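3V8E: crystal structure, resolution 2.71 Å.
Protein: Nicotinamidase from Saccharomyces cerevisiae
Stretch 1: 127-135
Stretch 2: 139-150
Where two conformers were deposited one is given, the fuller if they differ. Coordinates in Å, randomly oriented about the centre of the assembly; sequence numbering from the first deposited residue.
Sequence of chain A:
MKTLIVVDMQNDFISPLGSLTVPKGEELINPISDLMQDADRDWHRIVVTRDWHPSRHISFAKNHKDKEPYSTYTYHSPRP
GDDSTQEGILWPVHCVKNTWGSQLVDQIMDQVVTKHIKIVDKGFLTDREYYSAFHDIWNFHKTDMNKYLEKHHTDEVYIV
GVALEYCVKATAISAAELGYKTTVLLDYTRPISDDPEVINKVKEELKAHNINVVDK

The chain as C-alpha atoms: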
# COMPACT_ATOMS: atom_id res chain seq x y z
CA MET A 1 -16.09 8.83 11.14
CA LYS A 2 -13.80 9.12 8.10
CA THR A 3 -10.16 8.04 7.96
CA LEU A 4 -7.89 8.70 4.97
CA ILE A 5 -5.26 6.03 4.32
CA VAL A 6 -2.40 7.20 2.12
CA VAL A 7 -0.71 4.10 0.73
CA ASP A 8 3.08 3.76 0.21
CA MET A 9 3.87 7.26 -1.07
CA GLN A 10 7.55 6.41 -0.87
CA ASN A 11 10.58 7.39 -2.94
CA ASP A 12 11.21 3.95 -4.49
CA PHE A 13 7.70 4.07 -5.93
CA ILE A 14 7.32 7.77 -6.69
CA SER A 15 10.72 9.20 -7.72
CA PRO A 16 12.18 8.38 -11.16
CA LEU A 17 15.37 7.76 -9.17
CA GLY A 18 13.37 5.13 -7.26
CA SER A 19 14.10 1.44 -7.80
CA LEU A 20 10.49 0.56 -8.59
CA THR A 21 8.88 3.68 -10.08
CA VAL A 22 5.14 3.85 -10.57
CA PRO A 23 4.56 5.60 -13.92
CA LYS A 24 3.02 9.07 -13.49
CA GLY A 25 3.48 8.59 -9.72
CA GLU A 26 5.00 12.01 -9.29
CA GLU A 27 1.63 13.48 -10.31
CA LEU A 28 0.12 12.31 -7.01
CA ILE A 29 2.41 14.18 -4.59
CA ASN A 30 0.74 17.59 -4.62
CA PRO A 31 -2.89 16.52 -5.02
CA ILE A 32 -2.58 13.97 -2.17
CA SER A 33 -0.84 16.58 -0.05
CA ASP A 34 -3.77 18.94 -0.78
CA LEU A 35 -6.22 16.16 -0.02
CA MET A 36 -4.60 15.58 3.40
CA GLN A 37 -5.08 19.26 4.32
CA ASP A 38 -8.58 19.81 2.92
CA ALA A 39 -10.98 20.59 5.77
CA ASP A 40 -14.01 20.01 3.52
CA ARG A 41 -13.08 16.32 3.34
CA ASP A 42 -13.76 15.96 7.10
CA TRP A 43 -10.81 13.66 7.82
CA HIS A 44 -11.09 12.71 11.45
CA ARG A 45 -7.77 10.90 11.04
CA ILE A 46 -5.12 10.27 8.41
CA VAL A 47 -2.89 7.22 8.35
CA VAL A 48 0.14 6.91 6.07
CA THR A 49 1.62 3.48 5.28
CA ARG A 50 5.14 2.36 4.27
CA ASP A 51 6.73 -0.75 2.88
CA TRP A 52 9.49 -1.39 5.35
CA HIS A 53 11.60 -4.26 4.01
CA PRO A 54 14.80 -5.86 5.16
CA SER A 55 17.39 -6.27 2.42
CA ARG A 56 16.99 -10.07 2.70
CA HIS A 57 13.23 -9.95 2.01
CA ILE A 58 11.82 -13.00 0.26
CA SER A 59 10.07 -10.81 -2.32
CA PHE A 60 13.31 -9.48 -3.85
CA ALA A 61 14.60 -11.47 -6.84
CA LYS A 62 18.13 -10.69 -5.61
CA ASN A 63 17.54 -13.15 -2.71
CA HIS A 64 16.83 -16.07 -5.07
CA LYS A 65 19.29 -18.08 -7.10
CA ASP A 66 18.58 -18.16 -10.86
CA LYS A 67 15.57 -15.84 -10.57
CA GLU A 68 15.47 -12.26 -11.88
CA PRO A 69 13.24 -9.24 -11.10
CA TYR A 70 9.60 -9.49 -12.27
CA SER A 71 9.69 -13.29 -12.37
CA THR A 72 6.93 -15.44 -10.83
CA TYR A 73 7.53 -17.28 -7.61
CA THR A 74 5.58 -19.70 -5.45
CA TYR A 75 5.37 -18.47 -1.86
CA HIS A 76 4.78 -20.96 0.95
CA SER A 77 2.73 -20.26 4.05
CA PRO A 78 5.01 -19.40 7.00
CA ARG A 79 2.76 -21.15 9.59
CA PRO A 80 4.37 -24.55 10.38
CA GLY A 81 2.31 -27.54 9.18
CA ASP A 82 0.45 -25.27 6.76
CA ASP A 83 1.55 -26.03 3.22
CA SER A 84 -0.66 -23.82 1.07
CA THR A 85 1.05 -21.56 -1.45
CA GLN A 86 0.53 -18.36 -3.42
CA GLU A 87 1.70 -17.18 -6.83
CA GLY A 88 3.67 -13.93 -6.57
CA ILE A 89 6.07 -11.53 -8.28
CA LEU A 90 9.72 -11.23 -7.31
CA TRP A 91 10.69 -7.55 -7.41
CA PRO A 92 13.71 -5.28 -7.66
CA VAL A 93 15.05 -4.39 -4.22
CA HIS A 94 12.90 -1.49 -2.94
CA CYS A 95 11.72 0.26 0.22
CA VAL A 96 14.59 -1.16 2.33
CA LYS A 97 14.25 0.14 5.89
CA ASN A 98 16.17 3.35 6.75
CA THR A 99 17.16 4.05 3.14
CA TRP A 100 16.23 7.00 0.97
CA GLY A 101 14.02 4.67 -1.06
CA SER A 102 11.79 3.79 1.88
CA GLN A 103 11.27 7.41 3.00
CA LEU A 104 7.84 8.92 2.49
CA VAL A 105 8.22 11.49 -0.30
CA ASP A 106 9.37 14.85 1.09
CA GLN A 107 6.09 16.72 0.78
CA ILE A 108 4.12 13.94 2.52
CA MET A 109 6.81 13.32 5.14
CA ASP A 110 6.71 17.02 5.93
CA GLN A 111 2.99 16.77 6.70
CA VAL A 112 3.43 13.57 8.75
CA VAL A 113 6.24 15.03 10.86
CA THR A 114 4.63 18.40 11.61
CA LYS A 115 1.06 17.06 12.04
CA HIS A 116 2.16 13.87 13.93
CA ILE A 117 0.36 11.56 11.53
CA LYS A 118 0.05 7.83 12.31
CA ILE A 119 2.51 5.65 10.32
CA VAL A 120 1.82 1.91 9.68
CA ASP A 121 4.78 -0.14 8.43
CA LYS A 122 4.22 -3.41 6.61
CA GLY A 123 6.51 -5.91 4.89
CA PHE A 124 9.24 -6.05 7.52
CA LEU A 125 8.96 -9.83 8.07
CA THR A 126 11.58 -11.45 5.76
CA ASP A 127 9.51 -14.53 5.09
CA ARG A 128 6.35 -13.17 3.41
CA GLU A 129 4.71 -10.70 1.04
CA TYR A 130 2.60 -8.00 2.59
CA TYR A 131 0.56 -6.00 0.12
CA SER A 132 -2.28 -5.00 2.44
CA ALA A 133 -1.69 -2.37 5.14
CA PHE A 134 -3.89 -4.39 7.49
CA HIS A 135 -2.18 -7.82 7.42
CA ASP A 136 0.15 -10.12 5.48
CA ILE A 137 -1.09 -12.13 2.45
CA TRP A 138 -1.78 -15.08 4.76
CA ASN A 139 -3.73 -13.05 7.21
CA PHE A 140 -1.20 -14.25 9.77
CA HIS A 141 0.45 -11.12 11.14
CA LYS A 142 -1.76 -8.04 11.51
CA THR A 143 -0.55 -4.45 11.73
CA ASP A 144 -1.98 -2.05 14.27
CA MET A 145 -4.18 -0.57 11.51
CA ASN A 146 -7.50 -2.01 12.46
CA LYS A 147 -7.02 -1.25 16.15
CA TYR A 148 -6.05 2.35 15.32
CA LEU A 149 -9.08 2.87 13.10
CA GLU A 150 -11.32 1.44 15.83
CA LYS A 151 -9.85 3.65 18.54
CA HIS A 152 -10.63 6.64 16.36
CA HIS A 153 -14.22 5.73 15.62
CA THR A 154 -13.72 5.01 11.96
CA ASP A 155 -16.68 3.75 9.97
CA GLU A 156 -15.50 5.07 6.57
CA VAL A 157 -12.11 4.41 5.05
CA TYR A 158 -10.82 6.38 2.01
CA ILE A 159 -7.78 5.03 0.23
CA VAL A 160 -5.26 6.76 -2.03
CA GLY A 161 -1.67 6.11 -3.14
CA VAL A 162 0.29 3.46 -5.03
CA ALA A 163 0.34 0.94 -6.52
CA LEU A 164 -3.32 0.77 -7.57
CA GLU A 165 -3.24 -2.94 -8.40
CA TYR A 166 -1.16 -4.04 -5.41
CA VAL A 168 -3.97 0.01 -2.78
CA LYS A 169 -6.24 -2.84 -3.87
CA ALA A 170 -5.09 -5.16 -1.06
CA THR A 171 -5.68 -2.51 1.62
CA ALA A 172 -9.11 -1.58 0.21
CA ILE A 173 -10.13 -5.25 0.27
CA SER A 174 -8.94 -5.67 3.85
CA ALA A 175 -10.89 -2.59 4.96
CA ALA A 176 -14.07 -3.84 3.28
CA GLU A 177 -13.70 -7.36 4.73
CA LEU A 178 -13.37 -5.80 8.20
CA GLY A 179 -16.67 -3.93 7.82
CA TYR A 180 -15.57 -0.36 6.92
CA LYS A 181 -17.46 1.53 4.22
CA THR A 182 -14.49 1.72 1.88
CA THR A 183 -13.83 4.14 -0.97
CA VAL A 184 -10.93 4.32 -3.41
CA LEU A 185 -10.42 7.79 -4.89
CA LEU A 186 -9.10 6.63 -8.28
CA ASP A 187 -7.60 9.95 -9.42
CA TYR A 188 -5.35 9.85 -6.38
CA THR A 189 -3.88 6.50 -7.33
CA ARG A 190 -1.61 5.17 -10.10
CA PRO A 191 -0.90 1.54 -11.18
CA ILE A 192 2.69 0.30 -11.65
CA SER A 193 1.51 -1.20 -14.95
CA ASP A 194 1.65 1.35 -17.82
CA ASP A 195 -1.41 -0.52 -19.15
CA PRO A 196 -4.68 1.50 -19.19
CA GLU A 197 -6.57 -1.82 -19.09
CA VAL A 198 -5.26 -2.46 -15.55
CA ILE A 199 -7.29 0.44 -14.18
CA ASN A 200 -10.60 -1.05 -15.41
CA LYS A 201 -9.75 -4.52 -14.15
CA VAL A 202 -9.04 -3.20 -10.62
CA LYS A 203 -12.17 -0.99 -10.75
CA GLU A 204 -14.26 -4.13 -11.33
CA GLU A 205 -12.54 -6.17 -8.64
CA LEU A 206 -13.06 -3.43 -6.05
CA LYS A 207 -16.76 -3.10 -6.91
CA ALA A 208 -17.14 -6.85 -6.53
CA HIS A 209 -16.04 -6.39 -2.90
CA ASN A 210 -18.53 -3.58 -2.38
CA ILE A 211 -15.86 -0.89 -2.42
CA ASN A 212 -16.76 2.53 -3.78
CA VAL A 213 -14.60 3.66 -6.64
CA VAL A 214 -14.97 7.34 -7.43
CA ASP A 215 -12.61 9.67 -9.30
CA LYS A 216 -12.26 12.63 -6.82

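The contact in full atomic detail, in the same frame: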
# COMPACT_ATOMS: atom_id res chain seq x y z
N ASP A 127 9.97 -13.26 5.64
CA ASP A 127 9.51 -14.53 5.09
C ASP A 127 8.20 -14.47 4.29
O ASP A 127 7.70 -15.53 3.88
CB ASP A 127 9.41 -15.59 6.21
CG ASP A 127 8.33 -15.26 7.25
OD1 ASP A 127 8.01 -16.16 8.06
OD2 ASP A 127 7.79 -14.12 7.25
N ARG A 128 7.66 -13.27 4.05
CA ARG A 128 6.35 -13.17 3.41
C ARG A 128 6.04 -11.85 2.72
O ARG A 128 6.52 -10.80 3.15
CB ARG A 128 5.24 -13.44 4.43
CG ARG A 128 4.99 -12.26 5.39
CD ARG A 128 4.28 -12.72 6.66
NE ARG A 128 5.11 -13.62 7.46
CZ ARG A 128 4.79 -14.06 8.66
NH1 ARG A 128 3.65 -13.69 9.19
NH2 ARG A 128 5.62 -14.85 9.32
N GLU A 129 5.21 -11.91 1.67
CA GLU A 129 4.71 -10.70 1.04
C GLU A 129 3.61 -10.07 1.90
O GLU A 129 2.99 -10.72 2.74
CB GLU A 129 4.23 -10.95 -0.40
CG GLU A 129 3.87 -9.70 -1.21
CD GLU A 129 5.00 -8.66 -1.35
OE1 GLU A 129 5.32 -7.97 -0.35
OE2 GLU A 129 5.52 -8.51 -2.48
N TYR A 130 3.41 -8.77 1.71
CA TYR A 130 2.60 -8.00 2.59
C TYR A 130 2.09 -6.81 1.80
O TYR A 130 2.55 -5.69 1.97
CB TYR A 130 3.50 -7.52 3.73
CG TYR A 130 2.84 -7.43 5.06
CD1 TYR A 130 1.63 -6.76 5.21
CD2 TYR A 130 3.46 -7.96 6.20
CE1 TYR A 130 1.02 -6.64 6.44
CE2 TYR A 130 2.86 -7.85 7.44
CZ TYR A 130 1.63 -7.19 7.54
OH TYR A 130 0.98 -7.06 8.76
N TYR A 131 1.15 -7.07 0.91
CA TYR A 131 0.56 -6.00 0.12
C TYR A 131 -0.41 -5.12 0.92
O TYR A 131 -0.37 -3.91 0.83
CB TYR A 131 -0.12 -6.59 -1.10
CG TYR A 131 0.88 -7.02 -2.16
CD1 TYR A 131 1.92 -6.17 -2.55
CD2 TYR A 131 0.79 -8.27 -2.75
CE1 TYR A 131 2.84 -6.56 -3.51
CE2 TYR A 131 1.71 -8.67 -3.72
CZ TYR A 131 2.72 -7.81 -4.09
OH TYR A 131 3.63 -8.20 -5.05
N SER A 132 -1.26 -5.73 1.73
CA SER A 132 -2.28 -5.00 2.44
C SER A 132 -1.71 -4.31 3.67
O SER A 132 -0.86 -4.88 4.36
CB SER A 132 -3.39 -5.95 2.83
OG SER A 132 -4.23 -5.34 3.77
N ALA A 133 -2.20 -3.10 3.97
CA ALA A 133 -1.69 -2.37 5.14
C ALA A 133 -2.32 -2.88 6.44
O ALA A 133 -1.99 -2.41 7.55
CB ALA A 133 -1.92 -0.89 4.96
N PHE A 134 -3.22 -3.85 6.32
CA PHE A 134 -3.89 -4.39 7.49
C PHE A 134 -3.24 -5.68 7.99
O PHE A 134 -3.25 -5.95 9.20
CB PHE A 134 -5.35 -4.68 7.18
CG PHE A 134 -6.23 -3.47 7.18
CD1 PHE A 134 -6.96 -3.13 8.31
CD2 PHE A 134 -6.36 -2.67 6.02
CE1 PHE A 134 -7.81 -2.02 8.30
CE2 PHE A 134 -7.21 -1.57 6.00
CZ PHE A 134 -7.93 -1.24 7.15
N HIS A 135 -2.72 -6.50 7.07
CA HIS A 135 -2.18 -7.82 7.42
C HIS A 135 -1.48 -8.46 6.26
O HIS A 135 -1.73 -8.09 5.12
CB HIS A 135 -3.30 -8.74 7.92
CG HIS A 135 -4.43 -8.92 6.95
ND1 HIS A 135 -4.29 -9.56 5.75
CD2 HIS A 135 -5.78 -8.55 7.03
CE1 HIS A 135 -5.48 -9.59 5.11
NE2 HIS A 135 -6.39 -8.96 5.89
N ASN A 139 -3.03 -13.51 6.04
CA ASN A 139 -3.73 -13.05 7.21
C ASN A 139 -3.14 -13.65 8.50
O ASN A 139 -3.87 -14.04 9.41
CB ASN A 139 -5.23 -13.32 7.09
CG ASN A 139 -6.02 -12.57 8.15
OD1 ASN A 139 -5.77 -11.39 8.42
ND2 ASN A 139 -6.96 -13.26 8.77
N PHE A 140 -1.82 -13.72 8.57
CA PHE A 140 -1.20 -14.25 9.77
C PHE A 140 -0.84 -13.13 10.73
O PHE A 140 -1.48 -12.99 11.75
CB PHE A 140 -0.06 -15.23 9.45
CG PHE A 140 -0.56 -16.59 9.06
CD1 PHE A 140 0.27 -17.51 8.41
CD2 PHE A 140 -1.91 -16.96 9.32
CE1 PHE A 140 -0.22 -18.78 8.06
CE2 PHE A 140 -2.40 -18.22 8.96
CZ PHE A 140 -1.55 -19.13 8.33
N HIS A 141 0.15 -12.32 10.38
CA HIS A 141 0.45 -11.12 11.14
C HIS A 141 -0.46 -9.97 10.75
O HIS A 141 -0.64 -9.69 9.54
CB HIS A 141 1.91 -10.75 10.92
CG HIS A 141 2.26 -9.33 11.35
ND1 HIS A 141 2.89 -9.05 12.52
CD2 HIS A 141 2.06 -8.10 10.71
CE1 HIS A 141 3.09 -7.72 12.61
NE2 HIS A 141 2.57 -7.14 11.51
N LYS A 142 -1.03 -9.29 11.74
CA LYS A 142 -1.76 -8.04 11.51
C LYS A 142 -0.97 -6.85 11.98
O LYS A 142 -0.25 -6.93 12.96
CB LYS A 142 -3.11 -8.03 12.22
CG LYS A 142 -4.10 -9.06 11.74
CD LYS A 142 -4.26 -10.14 12.77
CE LYS A 142 -4.91 -11.36 12.17
NZ LYS A 142 -4.75 -12.48 13.13
N THR A 143 -1.13 -5.72 11.29
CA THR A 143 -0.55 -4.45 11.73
C THR A 143 -1.48 -3.83 12.76
O THR A 143 -2.54 -4.40 13.08
CB THR A 143 -0.42 -3.46 10.56
OG1 THR A 143 -1.71 -3.21 10.01
CG2 THR A 143 0.49 -3.99 9.46
N ASP A 144 -1.11 -2.68 13.30
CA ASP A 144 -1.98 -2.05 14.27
C ASP A 144 -3.10 -1.23 13.61
O ASP A 144 -3.83 -0.49 14.29
CB ASP A 144 -1.19 -1.31 15.37
CG ASP A 144 -0.58 -0.01 14.92
OD1 ASP A 144 -0.36 0.24 13.71
OD2 ASP A 144 -0.27 0.78 15.83
N MET A 145 -3.27 -1.40 12.30
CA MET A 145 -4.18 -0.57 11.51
C MET A 145 -5.60 -0.64 12.01
O MET A 145 -6.21 0.39 12.36
CB MET A 145 -4.15 -0.96 10.02
CG MET A 145 -5.03 -0.11 9.12
SD MET A 145 -4.48 1.62 8.93
CE MET A 145 -3.31 1.47 7.58
N ASN A 146 -6.14 -1.85 12.07
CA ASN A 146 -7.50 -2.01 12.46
C ASN A 146 -7.74 -1.45 13.85
O ASN A 146 -8.70 -0.73 14.06
CB ASN A 146 -7.95 -3.46 12.35
CG ASN A 146 -9.45 -3.60 12.54
OD1 ASN A 146 -10.24 -2.76 12.10
ND2 ASN A 146 -9.85 -4.65 13.22
N LYS A 147 -6.85 -1.75 14.79
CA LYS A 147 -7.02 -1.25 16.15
C LYS A 147 -7.03 0.28 16.18
O LYS A 147 -7.80 0.88 16.93
CB LYS A 147 -5.94 -1.80 17.08
CG LYS A 147 -6.11 -3.28 17.37
CD LYS A 147 -7.17 -3.46 18.43
CE LYS A 147 -7.78 -4.85 18.42
NZ LYS A 147 -8.59 -4.89 19.69
N TYR A 148 -6.17 0.89 15.36
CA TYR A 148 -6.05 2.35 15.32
C TYR A 148 -7.36 2.94 14.81
O TYR A 148 -7.93 3.82 15.44
CB TYR A 148 -4.89 2.78 14.42
CG TYR A 148 -4.66 4.27 14.42
CD1 TYR A 148 -5.15 5.07 13.38
CD2 TYR A 148 -3.97 4.89 15.47
CE1 TYR A 148 -4.94 6.45 13.38
CE2 TYR A 148 -3.75 6.26 15.48
CZ TYR A 148 -4.24 7.04 14.44
OH TYR A 148 -4.03 8.41 14.47
N LEU A 149 -7.83 2.43 13.68
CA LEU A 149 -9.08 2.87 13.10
C LEU A 149 -10.22 2.75 14.11
O LEU A 149 -11.03 3.66 14.22
CB LEU A 149 -9.41 2.07 11.83
CG LEU A 149 -8.40 2.08 10.66
CD1 LEU A 149 -8.99 1.32 9.49
CD2 LEU A 149 -8.05 3.49 10.23
N GLU A 150 -10.27 1.63 14.84
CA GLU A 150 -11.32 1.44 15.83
C GLU A 150 -11.24 2.44 16.97
O GLU A 150 -12.25 3.02 17.34
CB GLU A 150 -11.34 0.02 16.35
CG GLU A 150 -11.98 -0.93 15.37
CD GLU A 150 -11.76 -2.39 15.72
OE1 GLU A 150 -10.89 -2.69 16.59
OE2 GLU A 150 -12.45 -3.24 15.11
O HOH W 1 -4.70 -4.43 11.01

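The most unusual feature here is Thr-143, which serves two chain segments at once from the turn before a helix. Thr-143 OG1 donates to Ala-133 O at 2.6 Å, while Thr-143 N donates to Phe-134 O at 3.0 Å, so side chain and backbone together hold two successive carbonyls of the irregular first stretch. Thr-143 OG1 also accepts a weak bond from Met-145 N at 3.3 Å, tying this anchor to the first turn of the helix.

Phe-134 O does double duty as well: water 1 donates to Phe-134 O at 2.8 Å and to Thr-143 O at 3.0 Å, and accepts from Asn-146 N at 3.1 Å. One water thus joins the loop to a helix-start amide. Next along, His-135 and Lys-142 form a single backbone bridge.

The apolar part is built on Phe-134, Met-145, Leu-149 and Ala-133. The CA-to-CB bond of Phe-134 points away from the second stretch, yet its ring returns to the helix. Met-145 CG sits over one face of the Phe-134 ring, 3.6 Å from the centroid, and Phe-134 CZ meets Leu-149 CD1 at 3.6 Å; one helical turn separates the two partners. Met-145 also reaches Ala-133, Met-145 CE to Ala-133 CB 3.8 Å.

Arg-128 is held by its salt bridge, Arg-128 NE to Asp-127 OD2 at 2.7 Å, and Arg-128 NH1 packs 3.8 Å from His-141 CB.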